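Local coordinates for mutT/nudix family protein (Listeria innocua, PDB 3I9X) that probably acts as a hydrolase of the Nudix family, this chain being the Nudix-domain part of a longer protein, at residues A[31-36]-A[170-175]; A[35-40]-A[44-49]; A[80-85]-A[119-124]. One frame throughout, in Å; residues are numbered along the deposited sequence.

Contact 1. Residues A[31-36]-A[170-175]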
ATOM      1  N   ASP A  31       3.320   4.227  -8.925  1.00 39.36           N
ATOM      2  CA  ASP A  31       4.575   3.959  -9.661  1.00 38.31           C
ATOM      3  C   ASP A  31       4.636   2.514 -10.145  1.00 38.59           C
ATOM      4  O   ASP A  31       4.254   1.586  -9.420  1.00 35.27           O
ATOM      5  CB  ASP A  31       5.764   4.305  -8.758  1.00 38.00           C
ATOM      6  CG  ASP A  31       5.844   5.799  -8.474  1.00 38.70           C
ATOM      7  OD1 ASP A  31       5.826   6.564  -9.470  1.00 35.19           O
ATOM      8  OD2 ASP A  31       5.876   6.212  -7.283  1.00 37.23           O
ATOM      9  N   MET A  32       5.142   2.346 -11.367  1.00 38.14           N
ATOM     10  CA  MET A  32       5.058   1.097 -12.114  1.00 39.70           C
ATOM     11  C   MET A  32       6.417   0.517 -12.492  1.00 39.10           C
ATOM     12  O   MET A  32       7.173   1.116 -13.256  1.00 39.25           O
ATOM     13  CB  MET A  32       4.287   1.320 -13.408  1.00 40.11           C
ATOM     14  CG  MET A  32       2.905   2.061 -13.205  1.00 46.69           C
ATOM     15  SD  MET A  32       1.812   1.999 -14.695  1.00 51.04           S
ATOM     16  CE  MET A  32       2.588   0.449 -15.330  1.00 41.84           C
ATOM     17  N   ILE A  33       6.718  -0.654 -11.967  1.00 38.54           N
ATOM     18  CA  ILE A  33       7.838  -1.452 -12.449  1.00 38.28           C
ATOM     19  C   ILE A  33       7.327  -2.204 -13.676  1.00 38.42           C
ATOM     20  O   ILE A  33       6.554  -3.173 -13.569  1.00 38.20           O
ATOM     21  CB  ILE A  33       8.304  -2.380 -11.390  1.00 38.04           C
ATOM     22  CG1 ILE A  33       8.856  -1.564 -10.222  1.00 42.16           C
ATOM     23  CG2 ILE A  33       9.345  -3.326 -11.872  1.00 38.13           C
ATOM     24  CD1 ILE A  33      10.139  -0.993 -10.536  1.00 46.18           C
ATOM     25  N   LEU A  34       7.765  -1.749 -14.836  1.00 37.72           N
ATOM     26  CA  LEU A  34       7.296  -2.267 -16.110  1.00 39.09           C
ATOM     27  C   LEU A  34       8.314  -3.170 -16.756  1.00 38.46           C
ATOM     28  O   LEU A  34       9.317  -2.686 -17.306  1.00 37.02           O
ATOM     29  CB  LEU A  34       7.022  -1.092 -17.041  1.00 40.19           C
ATOM     30  CG  LEU A  34       5.994  -1.187 -18.133  1.00 43.86           C
ATOM     31  CD1 LEU A  34       4.841  -2.027 -17.609  1.00 48.05           C
ATOM     32  CD2 LEU A  34       5.503   0.249 -18.523  1.00 44.25           C
ATOM     33  N   THR A  35       8.060  -4.470 -16.715  1.00 38.85           N
ATOM     34  CA  THR A  35       9.065  -5.456 -17.135  1.00 39.37           C
ATOM     35  C   THR A  35       8.666  -6.328 -18.306  1.00 40.44           C
ATOM     36  O   THR A  35       7.477  -6.455 -18.637  1.00 40.86           O
ATOM     37  CB  THR A  35       9.464  -6.357 -15.986  1.00 39.29           C
ATOM     38  OG1 THR A  35       8.434  -7.296 -15.705  1.00 38.55           O
ATOM     39  CG2 THR A  35       9.768  -5.545 -14.720  1.00 39.07           C
ATOM     40  N   THR A  36       9.679  -6.903 -18.946  1.00 40.77           N
ATOM     41  CA  THR A  36       9.508  -7.919 -19.985  1.00 42.69           C
ATOM     42  C   THR A  36      10.657  -8.907 -19.899  1.00 43.91           C
ATOM     43  O   THR A  36      11.579  -8.741 -19.101  1.00 43.80           O
ATOM     44  CB  THR A  36       9.408  -7.344 -21.387  1.00 42.84           C
ATOM     45  OG1 THR A  36       9.010  -8.377 -22.299  1.00 44.47           O
ATOM     46  CG2 THR A  36      10.715  -6.757 -21.849  1.00 40.95           C
ATOM     47  N   SER A 170      13.069  -8.853  -6.618  1.00 51.09           N
ATOM     48  CA  SER A 170      12.991  -9.947  -5.658  1.00 52.40           C
ATOM     49  C   SER A 170      11.640 -10.662  -5.709  1.00 51.97           C
ATOM     50  O   SER A 170      11.599 -11.896  -5.786  1.00 52.23           O
ATOM     51  CB  SER A 170      13.252  -9.408  -4.245  1.00 53.20           C
ATOM     52  OG  SER A 170      13.052 -10.415  -3.279  1.00 56.67           O
ATOM     53  N   ALA A 171      10.551  -9.900  -5.686  1.00 50.62           N
ATOM     54  CA  ALA A 171       9.201 -10.478  -5.806  1.00 50.40           C
ATOM     55  C   ALA A 171       8.925 -11.172  -7.148  1.00 49.72           C
ATOM     56  O   ALA A 171       8.228 -12.197  -7.191  1.00 48.67           O
ATOM     57  CB  ALA A 171       8.154  -9.441  -5.570  1.00 49.89           C
ATOM     58  N   ILE A 172       9.443 -10.601  -8.238  1.00 49.35           N
ATOM     59  CA  ILE A 172       9.187 -11.144  -9.583  1.00 48.86           C
ATOM     60  C   ILE A 172       9.960 -12.460  -9.739  1.00 50.38           C
ATOM     61  O   ILE A 172       9.409 -13.456 -10.179  1.00 50.29           O
ATOM     62  CB  ILE A 172       9.566 -10.153 -10.702  1.00 47.47           C
ATOM     63  CG1 ILE A 172       8.533  -9.031 -10.764  1.00 47.95           C
ATOM     64  CG2 ILE A 172       9.691 -10.873 -12.066  1.00 44.87           C
ATOM     65  CD1 ILE A 172       8.959  -7.784 -11.583  1.00 47.10           C
ATOM     66  N   THR A 173      11.237 -12.426  -9.382  1.00 52.82           N
ATOM     67  CA  THR A 173      12.074 -13.603  -9.303  1.00 55.96           C
ATOM     68  C   THR A 173      11.463 -14.734  -8.487  1.00 58.08           C
ATOM     69  O   THR A 173      11.394 -15.851  -8.966  1.00 58.24           O
ATOM     70  CB  THR A 173      13.420 -13.306  -8.667  1.00 55.82           C
ATOM     71  OG1 THR A 173      14.236 -12.588  -9.592  1.00 55.52           O
ATOM     72  CG2 THR A 173      14.122 -14.619  -8.303  1.00 57.99           C
ATOM     73  N   GLU A 174      11.028 -14.442  -7.268  1.00 60.79           N
ATOM     74  CA  GLU A 174      10.357 -15.441  -6.439  1.00 63.17           C
ATOM     75  C   GLU A 174       9.022 -15.960  -7.045  1.00 63.81           C
ATOM     76  O   GLU A 174       8.613 -17.074  -6.707  1.00 64.81           O
ATOM     77  CB  GLU A 174      10.116 -14.912  -5.020  1.00 64.44           C
ATOM     78  CG  GLU A 174      10.214 -15.977  -3.886  1.00 68.72           C
ATOM     79  CD  GLU A 174       9.495 -15.529  -2.586  1.00 74.79           C
ATOM     80  OE1 GLU A 174       8.239 -15.618  -2.544  1.00 76.17           O
ATOM     81  OE2 GLU A 174      10.186 -15.099  -1.611  1.00 77.70           O
ATOM     82  N   GLU A 175       8.348 -15.186  -7.913  1.00 63.79           N
ATOM     83  CA  GLU A 175       7.173 -15.687  -8.651  1.00 63.46           C
ATOM     84  C   GLU A 175       7.596 -16.628  -9.800  1.00 64.18           C
ATOM     85  O   GLU A 175       6.910 -17.608 -10.100  1.00 63.35           O
ATOM     86  CB  GLU A 175       6.347 -14.564  -9.276  1.00 63.20           C
ATOM     87  CG  GLU A 175       5.515 -13.703  -8.357  1.00 62.71           C
ATOM     88  CD  GLU A 175       4.503 -14.458  -7.520  1.00 62.56           C
ATOM     89  OE1 GLU A 175       3.962 -15.503  -7.960  1.00 59.92           O
ATOM     90  OE2 GLU A 175       4.258 -13.987  -6.399  1.00 62.65           O
TER

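Contact 2. Residues A[35-40]-A[44-49]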
ATOM      1  N   THR A  35       8.060  -4.470 -16.715  1.00 38.85           N
ATOM      2  CA  THR A  35       9.065  -5.456 -17.135  1.00 39.37           C
ATOM      3  C   THR A  35       8.666  -6.328 -18.306  1.00 40.44           C
ATOM      4  O   THR A  35       7.477  -6.455 -18.637  1.00 40.86           O
ATOM      5  CB  THR A  35       9.464  -6.357 -15.986  1.00 39.29           C
ATOM      6  OG1 THR A  35       8.434  -7.296 -15.705  1.00 38.55           O
ATOM      7  CG2 THR A  35       9.768  -5.545 -14.720  1.00 39.07           C
ATOM      8  N   THR A  36       9.679  -6.903 -18.946  1.00 40.77           N
ATOM      9  CA  THR A  36       9.508  -7.919 -19.985  1.00 42.69           C
ATOM     10  C   THR A  36      10.657  -8.907 -19.899  1.00 43.91           C
ATOM     11  O   THR A  36      11.579  -8.741 -19.101  1.00 43.80           O
ATOM     12  CB  THR A  36       9.408  -7.344 -21.387  1.00 42.84           C
ATOM     13  OG1 THR A  36       9.010  -8.377 -22.299  1.00 44.47           O
ATOM     14  CG2 THR A  36      10.715  -6.757 -21.849  1.00 40.95           C
ATOM     15  N   VAL A  37      10.554  -9.974 -20.669  1.00 45.46           N
ATOM     16  CA  VAL A  37      11.611 -10.964 -20.744  1.00 45.76           C
ATOM     17  C   VAL A  37      12.038 -10.952 -22.200  1.00 48.06           C
ATOM     18  O   VAL A  37      11.201 -10.934 -23.094  1.00 47.97           O
ATOM     19  CB  VAL A  37      11.149 -12.350 -20.276  1.00 45.61           C
ATOM     20  CG1 VAL A  37      12.171 -13.452 -20.685  1.00 44.87           C
ATOM     21  CG2 VAL A  37      10.957 -12.385 -18.752  1.00 43.00           C
ATOM     22  N   LYS A  38      13.333 -10.826 -22.442  1.00 50.06           N
ATOM     23  CA  LYS A  38      13.841 -10.938 -23.802  1.00 52.21           C
ATOM     24  C   LYS A  38      15.290 -11.375 -23.786  1.00 53.68           C
ATOM     25  O   LYS A  38      15.956 -11.348 -22.732  1.00 53.31           O
ATOM     26  CB  LYS A  38      13.680  -9.630 -24.593  1.00 52.39           C
ATOM     27  CG  LYS A  38      14.603  -8.486 -24.175  1.00 53.40           C
ATOM     28  CD  LYS A  38      14.364  -7.218 -25.029  1.00 54.91           C
ATOM     29  CE  LYS A  38      15.658  -6.550 -25.535  1.00 56.40           C
ATOM     30  NZ  LYS A  38      15.500  -6.065 -26.928  1.00 57.33           N
ATOM     31  N   GLU A  39      15.783 -11.737 -24.962  1.00 55.89           N
ATOM     32  CA  GLU A  39      17.082 -12.402 -25.052  1.00 58.20           C
ATOM     33  C   GLU A  39      18.218 -11.399 -25.002  1.00 57.95           C
ATOM     34  O   GLU A  39      18.265 -10.429 -25.756  1.00 58.48           O
ATOM     35  CB  GLU A  39      17.176 -13.285 -26.305  1.00 59.26           C
ATOM     36  CG  GLU A  39      16.021 -14.297 -26.411  1.00 63.82           C
ATOM     37  CD  GLU A  39      16.447 -15.747 -26.208  1.00 70.82           C
ATOM     38  OE1 GLU A  39      17.401 -16.200 -26.908  1.00 73.40           O
ATOM     39  OE2 GLU A  39      15.795 -16.435 -25.376  1.00 74.62           O
ATOM     40  N   LEU A  40      19.125 -11.641 -24.078  1.00 58.41           N
ATOM     41  CA  LEU A  40      20.379 -10.916 -24.030  1.00 59.32           C
ATOM     42  C   LEU A  40      21.482 -11.977 -24.094  1.00 59.28           C
ATOM     43  O   LEU A  40      21.538 -12.862 -23.240  1.00 58.64           O
ATOM     44  CB  LEU A  40      20.462 -10.100 -22.740  1.00 59.13           C
ATOM     45  CG  LEU A  40      21.747  -9.320 -22.510  1.00 59.53           C
ATOM     46  CD1 LEU A  40      21.837  -8.154 -23.468  1.00 60.04           C
ATOM     47  CD2 LEU A  40      21.822  -8.868 -21.074  1.00 60.33           C
ATOM     48  N   PRO A  44      17.240 -15.633 -21.993  1.00 56.73           N
ATOM     49  CA  PRO A  44      16.051 -14.864 -21.571  1.00 54.51           C
ATOM     50  C   PRO A  44      16.308 -14.081 -20.300  1.00 51.68           C
ATOM     51  O   PRO A  44      16.576 -14.661 -19.251  1.00 50.68           O
ATOM     52  CB  PRO A  44      14.962 -15.919 -21.352  1.00 55.16           C
ATOM     53  CG  PRO A  44      15.661 -17.290 -21.391  1.00 56.68           C
ATOM     54  CD  PRO A  44      17.007 -17.093 -22.042  1.00 56.72           C
ATOM     55  N   THR A  45      16.234 -12.755 -20.410  1.00 48.64           N
ATOM     56  CA  THR A  45      16.597 -11.876 -19.300  1.00 45.88           C
ATOM     57  C   THR A  45      15.484 -10.843 -19.009  1.00 43.70           C
ATOM     58  O   THR A  45      14.866 -10.274 -19.924  1.00 42.59           O
ATOM     59  CB  THR A  45      17.970 -11.181 -19.585  1.00 46.53           C
ATOM     60  OG1 THR A  45      18.958 -12.193 -19.830  1.00 49.07           O
ATOM     61  CG2 THR A  45      18.437 -10.278 -18.400  1.00 41.80           C
ATOM     62  N   LEU A  46      15.242 -10.642 -17.723  1.00 41.76           N
ATOM     63  CA  LEU A  46      14.247  -9.693 -17.235  1.00 40.90           C
ATOM     64  C   LEU A  46      14.754  -8.311 -17.560  1.00 39.55           C
ATOM     65  O   LEU A  46      15.880  -7.991 -17.220  1.00 37.63           O
ATOM     66  CB  LEU A  46      14.086  -9.836 -15.721  1.00 40.55           C
ATOM     67  CG  LEU A  46      12.874  -9.080 -15.138  1.00 42.82           C
ATOM     68  CD1 LEU A  46      11.584  -9.829 -15.516  1.00 38.72           C
ATOM     69  CD2 LEU A  46      12.978  -8.922 -13.615  1.00 41.61           C
ATOM     70  N   HIS A  47      13.948  -7.536 -18.277  1.00 39.41           N
ATOM     71  CA  HIS A  47      14.247  -6.128 -18.574  1.00 38.78           C
ATOM     72  C   HIS A  47      13.215  -5.195 -17.958  1.00 38.69           C
ATOM     73  O   HIS A  47      12.036  -5.568 -17.811  1.00 38.70           O
ATOM     74  CB  HIS A  47      14.236  -5.886 -20.088  1.00 39.11           C
ATOM     75  CG  HIS A  47      15.425  -6.429 -20.812  1.00 40.95           C
ATOM     76  ND1 HIS A  47      15.796  -7.756 -20.748  1.00 43.52           N
ATOM     77  CD2 HIS A  47      16.338  -5.816 -21.613  1.00 44.87           C
ATOM     78  CE1 HIS A  47      16.879  -7.937 -21.488  1.00 46.64           C
ATOM     79  NE2 HIS A  47      17.226  -6.778 -22.029  1.00 46.11           N
ATOM     80  N   ILE A  48      13.631  -3.947 -17.693  1.00 36.89           N
ATOM     81  CA  ILE A  48      12.760  -2.915 -17.157  1.00 35.79           C
ATOM     82  C   ILE A  48      12.777  -1.628 -17.993  1.00 35.95           C
ATOM     83  O   ILE A  48      13.844  -1.209 -18.477  1.00 34.40           O
ATOM     84  CB  ILE A  48      13.101  -2.650 -15.678  1.00 35.63           C
ATOM     85  CG1 ILE A  48      12.191  -1.597 -15.109  1.00 34.34           C
ATOM     86  CG2 ILE A  48      14.602  -2.239 -15.481  1.00 37.34           C
ATOM     87  CD1 ILE A  48      12.266  -1.437 -13.604  1.00 32.83           C
ATOM     88  N   LEU A  49      11.592  -1.028 -18.198  1.00 34.39           N
ATOM     89  CA  LEU A  49      11.478   0.287 -18.820  1.00 34.98           C
ATOM     90  C   LEU A  49      11.670   1.430 -17.810  1.00 36.13           C
ATOM     91  O   LEU A  49      10.961   1.547 -16.800  1.00 36.43           O
ATOM     92  CB  LEU A  49      10.135   0.497 -19.500  1.00 33.67           C
ATOM     93  CG  LEU A  49      10.125   1.646 -20.507  1.00 36.98           C
ATOM     94  CD1 LEU A  49      10.797   1.260 -21.849  1.00 37.96           C
ATOM     95  CD2 LEU A  49       8.677   2.178 -20.813  1.00 39.03           C
TER

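Contact 3. Residues A[80-85]-A[119-124]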
ATOM      1  N   GLU A  80      -9.738   9.047  -8.090  1.00 55.47           N
ATOM      2  CA  GLU A  80      -9.386   7.667  -8.475  1.00 53.81           C
ATOM      3  C   GLU A  80      -8.519   6.894  -7.435  1.00 51.30           C
ATOM      4  O   GLU A  80      -7.962   7.469  -6.492  1.00 50.30           O
ATOM      5  CB  GLU A  80      -8.675   7.686  -9.836  1.00 54.30           C
ATOM      6  CG  GLU A  80      -7.316   8.354  -9.783  1.00 55.83           C
ATOM      7  CD  GLU A  80      -6.711   8.636 -11.169  1.00 55.11           C
ATOM      8  OE1 GLU A  80      -7.327   8.305 -12.211  1.00 55.07           O
ATOM      9  OE2 GLU A  80      -5.624   9.224 -11.187  1.00 51.78           O
ATOM     10  N   SER A  81      -8.454   5.584  -7.618  1.00 49.02           N
ATOM     11  CA  SER A  81      -7.566   4.736  -6.841  1.00 48.21           C
ATOM     12  C   SER A  81      -6.200   4.722  -7.516  1.00 47.09           C
ATOM     13  O   SER A  81      -6.070   5.093  -8.706  1.00 45.31           O
ATOM     14  CB  SER A  81      -8.127   3.328  -6.780  1.00 48.23           C
ATOM     15  OG  SER A  81      -8.075   2.749  -8.066  1.00 48.42           O
ATOM     16  N   ALA A  82      -5.177   4.318  -6.758  1.00 46.13           N
ATOM     17  CA  ALA A  82      -3.828   4.230  -7.293  1.00 45.30           C
ATOM     18  C   ALA A  82      -3.789   3.231  -8.473  1.00 45.28           C
ATOM     19  O   ALA A  82      -3.054   3.441  -9.425  1.00 44.20           O
ATOM     20  CB  ALA A  82      -2.816   3.854  -6.207  1.00 44.33           C
ATOM     21  N   GLU A  83      -4.581   2.176  -8.375  1.00 46.86           N
ATOM     22  CA  GLU A  83      -4.807   1.199  -9.439  1.00 49.29           C
ATOM     23  C   GLU A  83      -5.347   1.817 -10.715  1.00 50.21           C
ATOM     24  O   GLU A  83      -4.859   1.518 -11.807  1.00 50.16           O
ATOM     25  CB  GLU A  83      -5.792   0.146  -8.969  1.00 50.58           C
ATOM     26  CG  GLU A  83      -6.054  -0.958 -10.005  1.00 56.11           C
ATOM     27  CD  GLU A  83      -6.586  -2.265  -9.393  1.00 62.47           C
ATOM     28  OE1 GLU A  83      -5.785  -3.222  -9.261  1.00 67.24           O
ATOM     29  OE2 GLU A  83      -7.799  -2.339  -9.059  1.00 67.31           O
ATOM     30  N   GLN A  84      -6.341   2.695 -10.578  1.00 51.45           N
ATOM     31  CA  GLN A  84      -6.898   3.365 -11.735  1.00 52.11           C
ATOM     32  C   GLN A  84      -5.842   4.236 -12.359  1.00 51.74           C
ATOM     33  O   GLN A  84      -5.668   4.212 -13.565  1.00 52.11           O
ATOM     34  CB  GLN A  84      -8.181   4.145 -11.387  1.00 52.61           C
ATOM     35  CG  GLN A  84      -9.432   3.265 -11.457  1.00 54.28           C
ATOM     36  CD  GLN A  84     -10.542   3.624 -10.449  1.00 57.38           C
ATOM     37  OE1 GLN A  84     -10.548   4.701  -9.836  1.00 57.75           O
ATOM     38  NE2 GLN A  84     -11.484   2.690 -10.274  1.00 58.49           N
ATOM     39  N   ALA A  85      -5.096   4.968 -11.539  1.00 51.54           N
ATOM     40  CA  ALA A  85      -4.015   5.788 -12.043  1.00 51.45           C
ATOM     41  C   ALA A  85      -2.887   4.976 -12.742  1.00 52.20           C
ATOM     42  O   ALA A  85      -2.312   5.444 -13.737  1.00 52.21           O
ATOM     43  CB  ALA A  85      -3.442   6.637 -10.944  1.00 50.42           C
ATOM     44  N   ILE A 119       3.558   9.660  -0.816  1.00 40.41           N
ATOM     45  CA  ILE A 119       3.368   8.245  -0.570  1.00 39.59           C
ATOM     46  C   ILE A 119       3.169   7.597  -1.929  1.00 39.20           C
ATOM     47  O   ILE A 119       2.323   8.062  -2.734  1.00 39.74           O
ATOM     48  CB  ILE A 119       2.136   8.025   0.301  1.00 40.00           C
ATOM     49  CG1 ILE A 119       2.360   8.658   1.693  1.00 40.61           C
ATOM     50  CG2 ILE A 119       1.802   6.545   0.433  1.00 37.41           C
ATOM     51  CD1 ILE A 119       1.075   9.323   2.238  1.00 40.29           C
ATOM     52  N   SER A 120       4.005   6.593  -2.213  1.00 37.55           N
ATOM     53  CA  SER A 120       3.931   5.854  -3.462  1.00 36.32           C
ATOM     54  C   SER A 120       3.322   4.469  -3.304  1.00 35.47           C
ATOM     55  O   SER A 120       3.799   3.684  -2.525  1.00 35.00           O
ATOM     56  CB  SER A 120       5.324   5.684  -4.062  1.00 37.00           C
ATOM     57  OG  SER A 120       5.301   4.623  -4.990  1.00 38.49           O
ATOM     58  N   ARG A 121       2.313   4.173  -4.108  1.00 34.39           N
ATOM     59  CA  ARG A 121       1.763   2.851  -4.268  1.00 34.99           C
ATOM     60  C   ARG A 121       2.422   2.206  -5.499  1.00 34.44           C
ATOM     61  O   ARG A 121       2.317   2.684  -6.631  1.00 33.93           O
ATOM     62  CB  ARG A 121       0.239   2.967  -4.400  1.00 35.61           C
ATOM     63  CG  ARG A 121      -0.597   1.653  -4.562  1.00 38.42           C
ATOM     64  CD  ARG A 121      -0.100   0.573  -3.779  1.00 42.95           C
ATOM     65  NE  ARG A 121      -1.077  -0.480  -3.559  1.00 43.97           N
ATOM     66  CZ  ARG A 121      -0.806  -1.621  -2.922  1.00 42.34           C
ATOM     67  NH1 ARG A 121       0.414  -1.869  -2.463  1.00 40.90           N
ATOM     68  NH2 ARG A 121      -1.776  -2.520  -2.726  1.00 41.54           N
ATOM     69  N   ALA A 122       3.148   1.129  -5.278  1.00 34.08           N
ATOM     70  CA  ALA A 122       3.949   0.559  -6.341  1.00 34.27           C
ATOM     71  C   ALA A 122       3.357  -0.738  -6.899  1.00 34.48           C
ATOM     72  O   ALA A 122       2.840  -1.576  -6.152  1.00 35.46           O
ATOM     73  CB  ALA A 122       5.323   0.359  -5.855  1.00 33.73           C
ATOM     74  N   PHE A 123       3.386  -0.863  -8.207  1.00 34.73           N
ATOM     75  CA  PHE A 123       2.860  -2.015  -8.898  1.00 36.24           C
ATOM     76  C   PHE A 123       3.947  -2.541  -9.829  1.00 37.09           C
ATOM     77  O   PHE A 123       4.794  -1.742 -10.292  1.00 38.36           O
ATOM     78  CB  PHE A 123       1.678  -1.612  -9.781  1.00 35.38           C
ATOM     79  CG  PHE A 123       0.471  -1.048  -9.029  1.00 36.81           C
ATOM     80  CD1 PHE A 123      -0.621  -1.870  -8.696  1.00 34.89           C
ATOM     81  CD2 PHE A 123       0.378   0.312  -8.769  1.00 35.96           C
ATOM     82  CE1 PHE A 123      -1.742  -1.366  -8.042  1.00 34.59           C
ATOM     83  CE2 PHE A 123      -0.746   0.844  -8.120  1.00 35.00           C
ATOM     84  CZ  PHE A 123      -1.803  -0.001  -7.743  1.00 37.43           C
ATOM     85  N   TYR A 124       3.924  -3.838 -10.139  1.00 36.36           N
ATOM     86  CA  TYR A 124       4.642  -4.320 -11.324  1.00 36.71           C
ATOM     87  C   TYR A 124       3.741  -4.926 -12.381  1.00 37.03           C
ATOM     88  O   TYR A 124       2.642  -5.343 -12.098  1.00 36.70           O
ATOM     89  CB  TYR A 124       5.712  -5.326 -10.967  1.00 37.61           C
ATOM     90  CG  TYR A 124       5.295  -6.728 -10.520  1.00 37.08           C
ATOM     91  CD1 TYR A 124       4.990  -7.720 -11.435  1.00 38.53           C
ATOM     92  CD2 TYR A 124       5.333  -7.068  -9.184  1.00 39.22           C
ATOM     93  CE1 TYR A 124       4.702  -9.024 -11.011  1.00 39.82           C
ATOM     94  CE2 TYR A 124       5.030  -8.353  -8.743  1.00 39.78           C
ATOM     95  CZ  TYR A 124       4.720  -9.328  -9.656  1.00 40.32           C
ATOM     96  OH  TYR A 124       4.416 -10.594  -9.185  1.00 43.17           O
TER

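Contact 1. Residues A[31-36]-A[170-175]
I172 reaches out from helix 161-177 to the sheet and meets T35 of strand 27-40 with the end of its longer branch. Its CD1 lies 3.9 Å from T35 CG2. The two side chains approach tip to tip, pointing toward each other between helix and strand. I172 has CD1 nearly trans to CA (chi2 165°), which gives the branch its full reach. T35 chi1 of 74° puts OG1 between the backbone N and the carbonyl carbon and leaves CG2 trans to the carbonyl carbon, facing the helix. OG1 bonds to the backbone O of A125 on strand 118-126, so the hydroxyl of this buried threonine is satisfied within the sheet. I33 lies two residues earlier on the same face. Its CG2 is 4.5 Å from I172 CD1, a looser touch at the margin of the contact. I33 also packs on M164, L165 and A168, earlier in the same helix.

The contact is small, with 80 Å² buried in all, and backbones stay well apart: the closest CA atoms, of T35 and I172, are 9.5 Å from each other. Y124 and L46 also touch I172 and help enclose it. The far side of the helix is quite different. S170 and E174 are exposed there, and T173 turns its hydroxyl back to the O of F169. L34 points to the opposite face of the sheet, where L90 and T94 of helix 82-94 lie. A central sheet with helices on both faces is the alpha/beta/alpha sandwich of the Nudix fold.

Contact 2. Residues A[35-40]-A[44-49]
Segments 35-40 and 44-49 run antiparallel with a strong twist, their directions 136° apart and their axes 4.2 Å apart at closest approach. Two hydrogen-bonded pairs, T36 with H47 and K38 with T45, each give two backbone bonds. H47 N to T36 O is 2.8 Å, and T45 N to K38 O is 2.7 Å. T35-I48, V37-L46 and E39-P44 are the non-hydrogen-bonded pairs. P44 therefore sits at a position where its lack of an N-H costs no bond across to E39.

H47 is the centre of the face that also carries T36, K38 and T45. The lysine and histidine side chains cross at about a right angle. The lysine chain passes over one face of the ring, with K38 CG 3.7 Å from the centroid of the H47 ring and 14° off the normal, a CH-pi contact. K38 CG takes the place between backbone N and carbonyl carbon (chi1 71°), and later bends carry NZ on to a salt bridge with E133. The ring is held in turn by its own strand: H47 ND1 donates to T45 O at 2.8 Å. That oxygen also accepts from K38 N, and the two donors come from opposite faces of its carbonyl plane. L40 CB lies at the ring edge.

This is a beta hairpin, formed by strands 27-40 and 43-52 of the Nudix sheet. The other face carries V37, L46 and P44. V37 splits its methyls: CG1 lies 3.8 Å from P44 CB, while CG2 lies 4.2 Å from L46 CD1. F176 and F169 of helix 161-177 pack on V37 and L46 respectively. Near the exposed end of the hairpin, E39 lies alongside P44 and brings its OE2 to 3.6 Å from P44 CD.

Contact 3. Residues A[80-85]-A[119-124]
This is a helix-on-strand contact: A82 and E83, in the first turn of helix 82-94, rest against R121 and F123 of strand 118-126. It is mainly apolar, partly buried, and covers 153 Å² in all. A82 puts its methyl against the aliphatic base of R121, with A82 CB 3.5 Å from R121 CG. The arginine starts out with CG trans to the backbone N (chi1 -179°) and then bends at chi2. Its guanidinium group goes on to the O of G105 through NH1, so the carbon part of the chain packs here while the polar end is used elsewhere.

F123 meets the helix obliquely, through CE2 and CZ. F123 CE2 is 4.1 Å from A82 CB, and F123 CZ is 3.6 Å from E83 N. The E83 side chain adds its CB, 4.2 Å from F123 CZ. The ring thus lies by the peptide that joins A82 to E83.

The helix start is fixed by its own cap. S81 is the N-cap, and Q84 N donates to S81 OG at 3.1 Å. S81 N bonds to Q84 OE1 in return, which completes a capping box. Just before it, E80 pairs with R88. Spacing and sequence match E80 and R88 to the glutamate and arginine of the Nudix box, which makes 82-94 the Nudix helix.

D108 of the second subunit accepts a bond from A82 N, so the helix start also lies at the subunit interface. Strand 27-40 runs beside strand 118-126 and shares the site: Y28 touches both A82 and R121, S30 touches F123, and S30 OG bonds to A82 O.

How the contacts relate
Contact 1 is buried, while contacts 2 and 3 are partly buried. Contacts 1 and 2 share T35 and T36 of strand 27-40, and they touch: I172 CG2 packs on L46 CD1. Contact 3 uses strand 118-126, the parallel neighbour of that strand, and I33 N bonds to F123 O between contacts 1 and 3. Contacts 2 and 3 do not touch. The chemistry follows position. Contact 2 joins strands by paired backbone bonds, with side chains packing on both faces. Contact 1 sets a helix on the sheet by side-chain packing alone. Contact 3 mixes methyl, aliphatic and ring carbons with the backbone of the helix's first turn. Helices 161-177 and 82-94 lie on the sheet's two faces.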